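Local coordinates for protein glutathione S-transferase (Sphingobium chungbukense, PDB 6M1T) that binds glutathione as a beta-class transferase and probably joins it to electrophilic compounds during detoxification, at residues M1-S6 against L12-A17; G8-A13 against T64-I69; I16-T21 against L71-Q76; S99-E104 against D155-V160. One frame throughout, in Å; residues are numbered along the deposited sequence. Where two conformers were deposited one is given.

Contact 1. Residues M1-S6 against L12-A17; sequences MKLFIS and LAPHIA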
# COMPACT_ATOMS: atom_id res chain seq x y z
N MET A 1 0.96 -12.59 21.61
CA MET A 1 1.10 -11.98 20.29
C MET A 1 2.31 -12.62 19.61
O MET A 1 3.40 -12.72 20.25
CB MET A 1 1.32 -10.47 20.43
CG MET A 1 1.00 -9.70 19.20
SD MET A 1 0.32 -8.06 19.51
CE MET A 1 1.72 -7.29 20.30
N LYS A 2 2.13 -13.10 18.38
CA LYS A 2 3.22 -13.75 17.61
C LYS A 2 3.39 -12.95 16.33
O LYS A 2 2.41 -12.80 15.56
CB LYS A 2 2.91 -15.19 17.22
CG LYS A 2 2.75 -16.21 18.34
CD LYS A 2 2.77 -17.63 17.80
CE LYS A 2 1.85 -18.56 18.54
NZ LYS A 2 0.46 -18.42 18.03
N LEU A 3 4.61 -12.50 16.08
CA LEU A 3 5.01 -11.96 14.77
C LEU A 3 5.76 -13.04 13.97
O LEU A 3 6.73 -13.58 14.48
CB LEU A 3 5.92 -10.75 15.00
CG LEU A 3 6.34 -10.08 13.71
CD1 LEU A 3 5.16 -9.38 13.02
CD2 LEU A 3 7.49 -9.11 13.99
N PHE A 4 5.31 -13.28 12.73
CA PHE A 4 5.91 -14.23 11.78
C PHE A 4 6.87 -13.48 10.90
O PHE A 4 6.44 -12.49 10.29
CB PHE A 4 4.85 -14.98 10.98
CG PHE A 4 4.02 -15.87 11.86
CD1 PHE A 4 2.97 -15.35 12.61
CD2 PHE A 4 4.34 -17.21 12.01
CE1 PHE A 4 2.23 -16.17 13.45
CE2 PHE A 4 3.59 -18.02 12.84
CZ PHE A 4 2.54 -17.50 13.56
N ILE A 5 8.13 -13.91 10.93
CA ILE A 5 9.25 -13.22 10.27
C ILE A 5 10.03 -14.15 9.35
O ILE A 5 10.00 -15.37 9.51
CB ILE A 5 10.20 -12.59 11.32
CG1 ILE A 5 10.97 -13.62 12.16
CG2 ILE A 5 9.43 -11.62 12.19
CD1 ILE A 5 12.22 -13.01 12.81
N SER A 6 10.81 -13.51 8.50
CA SER A 6 11.99 -14.10 7.82
C SER A 6 13.14 -13.08 7.97
O SER A 6 12.97 -11.91 7.67
CB SER A 6 11.65 -14.41 6.39
OG SER A 6 12.77 -15.00 5.76
N LEU A 12 11.08 -7.36 9.37
CA LEU A 12 11.96 -6.64 10.34
C LEU A 12 11.25 -5.37 10.83
O LEU A 12 11.46 -4.98 11.97
CB LEU A 12 13.31 -6.38 9.69
CG LEU A 12 14.36 -5.65 10.51
CD1 LEU A 12 14.72 -6.39 11.80
CD2 LEU A 12 15.59 -5.46 9.66
N ALA A 13 10.40 -4.73 10.01
CA ALA A 13 9.80 -3.44 10.38
C ALA A 13 8.91 -3.59 11.61
O ALA A 13 9.16 -2.94 12.65
CB ALA A 13 9.09 -2.80 9.22
N PRO A 14 7.89 -4.48 11.59
CA PRO A 14 7.09 -4.70 12.78
C PRO A 14 7.91 -5.31 13.94
O PRO A 14 7.57 -5.04 15.11
CB PRO A 14 5.90 -5.58 12.32
CG PRO A 14 6.36 -6.13 11.01
CD PRO A 14 7.32 -5.12 10.40
N HIS A 15 8.95 -6.09 13.63
CA HIS A 15 9.89 -6.59 14.69
C HIS A 15 10.46 -5.38 15.46
O HIS A 15 10.38 -5.37 16.72
CB HIS A 15 11.01 -7.44 14.05
CG HIS A 15 11.81 -8.24 15.02
ND1 HIS A 15 12.78 -9.14 14.61
CD2 HIS A 15 11.75 -8.33 16.36
CE1 HIS A 15 13.36 -9.68 15.68
NE2 HIS A 15 12.70 -9.24 16.77
N ILE A 16 11.04 -4.42 14.77
CA ILE A 16 11.59 -3.19 15.41
C ILE A 16 10.47 -2.45 16.18
O ILE A 16 10.69 -2.03 17.31
CB ILE A 16 12.27 -2.30 14.36
CG1 ILE A 16 13.55 -2.97 13.87
CG2 ILE A 16 12.52 -0.90 14.93
CD1 ILE A 16 14.12 -2.43 12.59
N ALA A 17 9.29 -2.29 15.58
CA ALA A 17 8.15 -1.53 16.16
C ALA A 17 7.71 -2.14 17.50
O ALA A 17 7.41 -1.39 18.44
CB ALA A 17 7.00 -1.46 15.16
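The imidazole ring of His15 is met obliquely by the end of Ile5, whose CD1 lies 4.3 Å from ring atom ND1 of His15. Both ring nitrogens have partners in the same chain: ND1 is hydrogen-bonded to Glu198 and NE2 to Arg19, one turn further along the same helix. That pair of bonds fixes the rotation of the ring, and Ile5 adds only an apolar touch beside it. The motif is the opening half of a beta-alpha-beta unit, as in the thioredoxin-like domain of glutathione transferases: strand 2-5 leads into helix 12-21, which packs back across the sheet before strand 26-31. The axes of 2-5 and 12-17 approach to 8.8 Å and run at 147° to each other, so the helix returns roughly against the strand direction.

Leu3 does most of the joining. With CG anti to the backbone N (chi1 -177°), its two methyls are spread over neighbouring helix residues. Leu3 CD1 lies 3.9 Å from Pro14 CB, and the two side chains cross at about a right angle. Pro14 is also touched by Asn66, Ile69 and Ile73 of helix 66-75. No hydrogen bond links strand to helix here; the closest approach is a methyl on backbone, Leu3 CD2 standing 3.4 Å from His15 N.

Contact 2. Residues G8-A13 against T64-I69; sequences GACSLA and TENPAI. With GSH (glutathione), chain C.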
# COMPACT_ATOMS: atom_id res chain seq x y z
N GLY A 8 15.66 -10.26 7.95
CA GLY A 8 16.09 -9.25 6.97
C GLY A 8 14.97 -8.88 6.00
O GLY A 8 15.17 -7.88 5.24
N ALA A 9 13.83 -9.59 6.04
CA ALA A 9 12.69 -9.34 5.12
C ALA A 9 11.92 -8.12 5.63
O ALA A 9 12.36 -7.54 6.66
CB ALA A 9 11.83 -10.57 4.99
N CYS A 10 10.83 -7.73 4.96
CA CYS A 10 10.09 -6.50 5.37
C CYS A 10 9.44 -6.73 6.74
O CYS A 10 9.07 -5.70 7.42
CB CYS A 10 9.09 -6.07 4.30
SG CYS A 10 7.93 -7.43 4.05
N SER A 11 9.36 -7.98 7.22
CA SER A 11 8.93 -8.32 8.61
C SER A 11 9.84 -7.71 9.70
O SER A 11 9.36 -7.59 10.88
CB SER A 11 8.79 -9.82 8.81
OG SER A 11 9.92 -10.52 8.33
N LEU A 12 11.08 -7.36 9.37
CA LEU A 12 11.96 -6.64 10.34
C LEU A 12 11.25 -5.37 10.83
O LEU A 12 11.46 -4.98 11.97
CB LEU A 12 13.31 -6.38 9.69
CG LEU A 12 14.36 -5.65 10.51
CD1 LEU A 12 14.72 -6.39 11.80
CD2 LEU A 12 15.59 -5.46 9.66
N ALA A 13 10.40 -4.73 10.01
CA ALA A 13 9.80 -3.44 10.38
C ALA A 13 8.91 -3.59 11.61
O ALA A 13 9.16 -2.94 12.65
CB ALA A 13 9.09 -2.80 9.22
N THR A 64 -2.51 -9.07 8.44
CA THR A 64 -1.46 -9.07 7.39
C THR A 64 -1.31 -7.65 6.83
O THR A 64 -2.19 -6.81 7.09
CB THR A 64 -1.75 -10.06 6.26
OG1 THR A 64 -2.99 -9.69 5.69
CG2 THR A 64 -1.82 -11.50 6.71
N GLU A 65 -0.24 -7.44 6.06
CA GLU A 65 0.11 -6.16 5.41
C GLU A 65 0.80 -5.25 6.43
O GLU A 65 0.15 -4.82 7.42
CB GLU A 65 -1.11 -5.46 4.78
CG GLU A 65 -1.86 -6.31 3.76
CD GLU A 65 -1.12 -6.58 2.48
OE1 GLU A 65 -1.38 -7.65 1.88
OE2 GLU A 65 -0.30 -5.70 2.04
N ASN A 66 2.03 -4.88 6.12
CA ASN A 66 2.88 -4.00 6.95
C ASN A 66 2.12 -2.75 7.38
O ASN A 66 2.13 -2.41 8.56
CB ASN A 66 4.21 -3.71 6.25
CG ASN A 66 5.33 -4.44 6.94
OD1 ASN A 66 5.29 -4.61 8.16
ND2 ASN A 66 6.29 -4.92 6.20
N PRO A 67 1.49 -2.01 6.45
CA PRO A 67 0.80 -0.78 6.83
C PRO A 67 -0.23 -0.96 7.96
O PRO A 67 -0.27 -0.12 8.92
CB PRO A 67 0.17 -0.34 5.50
CG PRO A 67 1.12 -0.84 4.46
CD PRO A 67 1.53 -2.21 4.98
N ALA A 68 -1.03 -2.03 7.92
CA ALA A 68 -2.03 -2.34 8.97
C ALA A 68 -1.33 -2.80 10.25
O ALA A 68 -1.71 -2.36 11.34
CB ALA A 68 -2.99 -3.37 8.46
N ILE A 69 -0.33 -3.68 10.14
CA ILE A 69 0.39 -4.26 11.30
C ILE A 69 1.09 -3.15 12.05
O ILE A 69 0.96 -3.11 13.25
CB ILE A 69 1.35 -5.38 10.84
CG1 ILE A 69 0.53 -6.57 10.35
CG2 ILE A 69 2.30 -5.77 11.97
CD1 ILE A 69 1.30 -7.64 9.62
N1 GSH C . 2.15 -6.27 0.73
CA1 GSH C . 2.77 -7.10 1.77
C1 GSH C . 3.02 -6.27 3.03
O11 GSH C . 3.14 -5.05 2.86
O12 GSH C . 3.09 -6.90 4.14
CB1 GSH C . 4.08 -7.66 1.20
CG1 GSH C . 4.68 -8.79 2.00
CD1 GSH C . 5.85 -9.40 1.23
OE1 GSH C . 5.98 -9.28 0.00
N2 GSH C . 6.69 -10.12 1.96
CA2 GSH C . 7.83 -10.86 1.45
C2 GSH C . 7.55 -12.35 1.37
O2 GSH C . 7.05 -12.93 2.34
CB2 GSH C . 9.09 -10.60 2.28
SG2 GSH C . 9.78 -8.93 2.05
N3 GSH C . 7.79 -12.93 0.21
CA3 GSH C . 7.61 -14.34 0.00
C3 GSH C . 6.71 -14.65 -1.20
O31 GSH C . 6.08 -13.70 -1.71
O32 GSH C . 6.64 -15.84 -1.57
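Asn66 reaches across to Cys10 with its amide, and the two side chains are turned so that one serves the protein backbone and the other the ligand. The donor is Asn66 ND2, which gives a hydrogen bond of 3.1 Å to Cys10 O at 154°. It comes in above the carbonyl plane, 73° out of it. Ala13 N reaches the same oxygen from the opposite face, so this buried carbonyl is gripped by two donors, one from Ala13, three residues on, and one from helix 66-75. The amide nitrogen also rests against the cysteine side chain, with Asn66 ND2 3.6 Å from Cys10 CB.

Cys10 SG sits between its backbone N and carbonyl carbon (chi1 59°), which turns the sulfur to glutathione: SG and the ligand's SG2 are 3.1 Å apart, well beyond a disulfide bond. At the gamma-glutamyl end of the ligand, the backbone of Asn66 takes over. Its N donates to the carboxylate oxygen O12 of glutathione over 3.0 Å, with a weak second bond to O11. Glu65, in the N-cap position, bends its chain at chi2 and accepts from glutathione N1 through OE2 at 2.8 Å; the same OE2 is bonded to Ser99 of the second subunit.

The alpha-carboxylate of the gamma-glutamyl residue thus lies at the N-terminal end of helix 66-75, whose dipole would favour a negative charge, while the amino group N1, probably charged, meets Glu65 and the ligand sulfur faces Cys10, an arrangement consistent with the cysteine chemistry of beta-class transferases.

Contact 3. Residues I16-T21 against L71-Q76; sequences IALRET and LYIADQ
Helix segments 16-21 and 71-75 run side by side in the same direction, their axes only 7° apart in heading and 9.4 Å apart at closest approach. Ile73 is the residue that fills the interface from the second helix, and it meets three residues of the first. Its CG1 lies anti to the carbonyl carbon (chi1 -70°), which leaves Ile73 CG2 to face Ala17, 3.7 Å from Ala17 CB, while the longer branch goes to Leu18. There Ile73 CG1 is 3.8 Å from Leu18 CD2, the two side chains crossing at about a right angle. Thr21 lays its methyl CG2 3.7 Å from Ile73 O. Its hydroxyl serves a different link: a water lies 2.8 Å from Thr21 OG1 and donates to Ile73 O, bridging the two helices. With an alanine in place of Ile73, Leu18 would probably lose its partner across the interface and a gap would open between the helices.

The pair is enclosed on several sides. Ile16 and Ala17 lean on helix 153-162, Leu71 packs on helix 89-108, Leu18 touches Met1 at the chain start, and the ring of Tyr72 meets Tyr92 of the second subunit edge-to-face.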
# COMPACT_ATOMS: atom_id res chain seq x y z
N ILE A 16 11.04 -4.42 14.77
CA ILE A 16 11.59 -3.19 15.41
C ILE A 16 10.47 -2.45 16.18
O ILE A 16 10.69 -2.03 17.31
CB ILE A 16 12.27 -2.30 14.36
CG1 ILE A 16 13.55 -2.97 13.87
CG2 ILE A 16 12.52 -0.90 14.93
CD1 ILE A 16 14.12 -2.43 12.59
N ALA A 17 9.29 -2.29 15.58
CA ALA A 17 8.15 -1.53 16.16
C ALA A 17 7.71 -2.14 17.50
O ALA A 17 7.41 -1.39 18.44
CB ALA A 17 7.00 -1.46 15.16
N LEU A 18 7.57 -3.46 17.58
CA LEU A 18 7.21 -4.13 18.84
C LEU A 18 8.28 -3.88 19.91
O LEU A 18 7.89 -3.75 21.10
CB LEU A 18 7.01 -5.63 18.58
CG LEU A 18 5.75 -5.96 17.80
CD1 LEU A 18 5.83 -7.35 17.21
CD2 LEU A 18 4.52 -5.81 18.67
N ARG A 19 9.56 -3.89 19.53
CA ARG A 19 10.68 -3.53 20.45
C ARG A 19 10.54 -2.06 20.88
O ARG A 19 10.84 -1.78 22.05
CB ARG A 19 12.04 -3.80 19.82
CG ARG A 19 12.31 -5.30 19.70
CD ARG A 19 13.68 -5.68 19.20
NE ARG A 19 13.69 -7.13 19.01
CZ ARG A 19 14.06 -8.03 19.91
NH1 ARG A 19 14.53 -7.66 21.08
NH2 ARG A 19 13.95 -9.31 19.61
N GLU A 20 10.09 -1.17 19.99
CA GLU A 20 9.89 0.28 20.29
C GLU A 20 8.71 0.48 21.25
O GLU A 20 8.72 1.49 22.02
CB GLU A 20 9.76 1.09 19.00
CG GLU A 20 11.07 1.32 18.28
CD GLU A 20 11.97 2.45 18.84
OE1 GLU A 20 11.47 3.32 19.59
OE2 GLU A 20 13.14 2.47 18.50
N THR A 21 7.71 -0.40 21.26
CA THR A 21 6.53 -0.25 22.14
C THR A 21 6.65 -1.06 23.44
O THR A 21 5.85 -0.79 24.37
CB THR A 21 5.24 -0.58 21.38
OG1 THR A 21 5.25 -1.97 21.09
CG2 THR A 21 5.05 0.27 20.15
N LEU A 71 0.61 0.16 12.01
CA LEU A 71 -0.36 1.07 12.70
C LEU A 71 -0.92 0.41 13.97
O LEU A 71 -0.99 1.10 15.00
CB LEU A 71 -1.52 1.45 11.78
CG LEU A 71 -1.61 2.88 11.26
CD1 LEU A 71 -0.79 3.91 12.03
CD2 LEU A 71 -1.26 2.91 9.78
N TYR A 72 -1.35 -0.86 13.89
CA TYR A 72 -1.85 -1.64 15.03
C TYR A 72 -0.83 -1.52 16.17
O TYR A 72 -1.20 -1.25 17.37
CB TYR A 72 -2.12 -3.10 14.66
CG TYR A 72 -2.61 -3.88 15.84
CD1 TYR A 72 -3.95 -3.85 16.22
CD2 TYR A 72 -1.72 -4.55 16.67
CE1 TYR A 72 -4.39 -4.51 17.35
CE2 TYR A 72 -2.14 -5.20 17.81
CZ TYR A 72 -3.48 -5.20 18.13
OH TYR A 72 -3.88 -5.85 19.26
N ILE A 73 0.42 -1.88 15.87
CA ILE A 73 1.49 -1.94 16.91
C ILE A 73 1.66 -0.54 17.53
O ILE A 73 1.71 -0.48 18.76
CB ILE A 73 2.82 -2.44 16.32
CG1 ILE A 73 2.71 -3.94 15.97
CG2 ILE A 73 3.99 -2.14 17.25
CD1 ILE A 73 3.70 -4.40 14.94
N ALA A 74 1.77 0.51 16.71
CA ALA A 74 1.94 1.92 17.19
C ALA A 74 0.79 2.30 18.13
O ALA A 74 1.07 2.83 19.25
CB ALA A 74 2.01 2.89 16.04
N ASP A 75 -0.43 1.94 17.76
CA ASP A 75 -1.67 2.39 18.44
C ASP A 75 -1.79 1.71 19.82
O ASP A 75 -2.45 2.27 20.68
CB ASP A 75 -2.91 2.16 17.57
CG ASP A 75 -3.02 3.14 16.41
OD1 ASP A 75 -2.20 4.09 16.38
OD2 ASP A 75 -3.94 2.94 15.52
N GLN A 76 -1.13 0.58 20.07
CA GLN A 76 -1.25 -0.11 21.39
C GLN A 76 -0.44 0.64 22.45
O GLN A 76 -0.67 0.38 23.61
CB GLN A 76 -0.84 -1.58 21.31
CG GLN A 76 -1.56 -2.38 20.24
CD GLN A 76 -3.07 -2.25 20.24
OE1 GLN A 76 -3.74 -2.56 21.23
NE2 GLN A 76 -3.63 -1.82 19.12
O HOH W 1 2.57 -2.54 20.57

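Contact 4. Residues S99-E104 against D155-V160; sequences SFLGSE and DIYLFV. With GSH (glutathione), chain G.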
# COMPACT_ATOMS: atom_id res chain seq x y z
N SER A 99 1.71 3.51 2.54
CA SER A 99 1.15 3.00 1.24
C SER A 99 2.22 3.19 0.16
O SER A 99 2.43 2.26 -0.65
CB SER A 99 -0.24 3.58 0.86
OG SER A 99 -0.21 3.21 -0.53
N PHE A 100 2.95 4.31 0.15
CA PHE A 100 4.01 4.53 -0.84
C PHE A 100 5.13 3.48 -0.66
O PHE A 100 5.65 2.91 -1.66
CB PHE A 100 4.60 5.93 -0.73
CG PHE A 100 5.82 6.09 -1.57
CD1 PHE A 100 5.73 6.41 -2.91
CD2 PHE A 100 7.07 5.95 -1.00
CE1 PHE A 100 6.87 6.58 -3.69
CE2 PHE A 100 8.21 6.10 -1.77
CZ PHE A 100 8.12 6.43 -3.11
N LEU A 101 5.54 3.23 0.59
CA LEU A 101 6.64 2.28 0.84
C LEU A 101 6.23 0.85 0.40
O LEU A 101 7.04 0.21 -0.24
CB LEU A 101 6.98 2.33 2.33
CG LEU A 101 7.65 3.64 2.76
CD1 LEU A 101 7.86 3.65 4.27
CD2 LEU A 101 8.95 3.81 2.05
N GLY A 102 5.03 0.41 0.74
CA GLY A 102 4.51 -0.94 0.43
C GLY A 102 4.18 -1.14 -1.04
O GLY A 102 4.48 -2.22 -1.58
N SER A 103 3.61 -0.13 -1.68
CA SER A 103 3.02 -0.21 -3.03
C SER A 103 4.04 0.24 -4.09
O SER A 103 3.99 -0.26 -5.20
CB SER A 103 1.68 0.57 -3.03
OG SER A 103 0.97 -0.42 -2.27
N GLU A 104 4.97 1.15 -3.79
CA GLU A 104 5.89 1.66 -4.85
C GLU A 104 7.34 1.20 -4.57
O GLU A 104 7.91 0.56 -5.42
CB GLU A 104 5.83 3.18 -4.91
CG GLU A 104 4.43 3.72 -5.16
CD GLU A 104 3.86 3.37 -6.54
OE1 GLU A 104 2.67 3.61 -6.76
OE2 GLU A 104 4.60 2.84 -7.37
N ASP A 155 9.37 5.69 9.48
CA ASP A 155 10.87 5.68 9.50
C ASP A 155 11.32 4.21 9.65
O ASP A 155 12.30 3.79 9.05
CB ASP A 155 11.43 6.50 10.67
CG ASP A 155 11.07 7.99 10.62
OD1 ASP A 155 11.47 8.64 9.67
OD2 ASP A 155 10.34 8.44 11.49
N ILE A 156 10.68 3.46 10.53
CA ILE A 156 11.09 2.04 10.75
C ILE A 156 10.99 1.29 9.41
O ILE A 156 11.89 0.58 9.03
CB ILE A 156 10.25 1.38 11.84
CG1 ILE A 156 10.47 2.01 13.23
CG2 ILE A 156 10.61 -0.12 11.82
CD1 ILE A 156 9.50 1.48 14.29
N TYR A 157 9.89 1.44 8.72
CA TYR A 157 9.61 0.72 7.46
C TYR A 157 10.61 1.13 6.37
O TYR A 157 11.23 0.26 5.74
CB TYR A 157 8.18 1.04 7.08
CG TYR A 157 7.52 0.15 6.07
CD1 TYR A 157 7.93 -1.15 5.81
CD2 TYR A 157 6.37 0.62 5.46
CE1 TYR A 157 7.25 -1.94 4.89
CE2 TYR A 157 5.66 -0.17 4.57
CZ TYR A 157 6.09 -1.45 4.30
OH TYR A 157 5.38 -2.17 3.37
N LEU A 158 10.86 2.45 6.22
CA LEU A 158 11.82 2.96 5.22
C LEU A 158 13.20 2.42 5.57
O LEU A 158 13.87 1.91 4.66
CB LEU A 158 11.83 4.49 5.17
CG LEU A 158 12.87 5.12 4.24
CD1 LEU A 158 12.73 4.60 2.80
CD2 LEU A 158 12.74 6.65 4.30
N PHE A 159 13.60 2.54 6.85
CA PHE A 159 14.93 2.07 7.32
C PHE A 159 15.17 0.63 6.88
O PHE A 159 16.20 0.32 6.33
CB PHE A 159 15.00 2.14 8.83
CG PHE A 159 16.24 1.53 9.41
CD1 PHE A 159 17.41 2.26 9.42
CD2 PHE A 159 16.20 0.30 10.06
CE1 PHE A 159 18.56 1.76 10.02
CE2 PHE A 159 17.35 -0.20 10.65
CZ PHE A 159 18.53 0.52 10.60
N VAL A 160 14.16 -0.24 7.07
CA VAL A 160 14.32 -1.68 6.71
C VAL A 160 14.61 -1.82 5.21
O VAL A 160 15.57 -2.51 4.85
CB VAL A 160 13.13 -2.53 7.17
CG1 VAL A 160 13.18 -3.92 6.55
CG2 VAL A 160 13.08 -2.59 8.67
N1 GSH G . 0.32 3.59 -5.13
CA1 GSH G . -0.43 4.66 -5.83
C1 GSH G . -1.84 4.83 -5.18
O11 GSH G . -2.36 5.99 -5.21
O12 GSH G . -2.35 3.83 -4.64
CB1 GSH G . -0.43 4.29 -7.32
CG1 GSH G . -1.24 5.23 -8.20
CD1 GSH G . -1.04 4.87 -9.65
OE1 GSH G . -0.24 4.00 -10.01
N2 GSH G . -1.76 5.58 -10.51
CA2 GSH G . -1.71 5.46 -11.95
C2 GSH G . -0.91 6.58 -12.60
O2 GSH G . -1.06 7.76 -12.28
CB2 GSH G . -3.12 5.36 -12.51
SG2 GSH G . -3.95 3.83 -12.04
N3 GSH G . -0.04 6.21 -13.52
CA3 GSH G . 0.73 7.17 -14.27
C3 GSH G . 2.23 7.00 -14.04
O31 GSH G . 2.98 7.76 -14.66
O32 GSH G . 2.58 6.08 -13.25
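Apolar packing carries most of this contact. Leu101 lies alongside the ring of Tyr157, the two side chains sliding past each other in opposite directions, with Leu101 CD1 3.6 Å from Tyr157 CD2 and Leu101 CB equally near CE2. Its second methyl turns to Leu158, where Leu101 CD2 and Leu158 CD1 are 3.9 Å apart and the side chains cross at about a right angle.

The second kind is close approach to backbone. Tyr157 CG lies anti to its backbone N (chi1 -163°), sending the ring across to Gly102, whose CA is 3.3 Å from Tyr157 OH; a beta carbon there would crowd the hydroxyl. With a valine at Tyr157, the ring against Leu101 and Gly102 would be gone, and Leu101 would probably be left beside a gap.

The polar contacts lead outward: Glu104 OE1 accepts from glutathione N1 at 2.9 Å, a ligand bonded also to Arg35 and Asn66, among others, of the second subunit, and OE2 forms a salt bridge to Lys107 of that subunit. Tyr157 lines the pocket of the other bound glutathione.

Within the all-helical C-terminal domain, helix 153-162 also presents Ile156 and Val160 to helix 12-21, Tyr157 to Asn66 of helix 66-75, and Leu158 to helix 176-186.

In the fold
All four contacts are buried, contact 2 nearest the chain centre (about 5 Å between centres) and contact 3 farthest (about 12 Å), and their chemistry differs. Contacts 1 and 3 are essentially apolar and share helix 12-21, which packs on the sheet in one and on helix 66-75 in the other; Pro14 and Ile73 touch between them. Contact 2 joins the same two helices as contact 3 but at their N-terminal ends, where polar groups gather around glutathione. Contact 4 belongs to the C-terminal domain and meets contact 2 at the domain boundary, Tyr157 lying on Asn66 and Ile156 on Ala13. Contacts 2, 3 and 4 also face the second subunit, whereas no other chain touches contact 1.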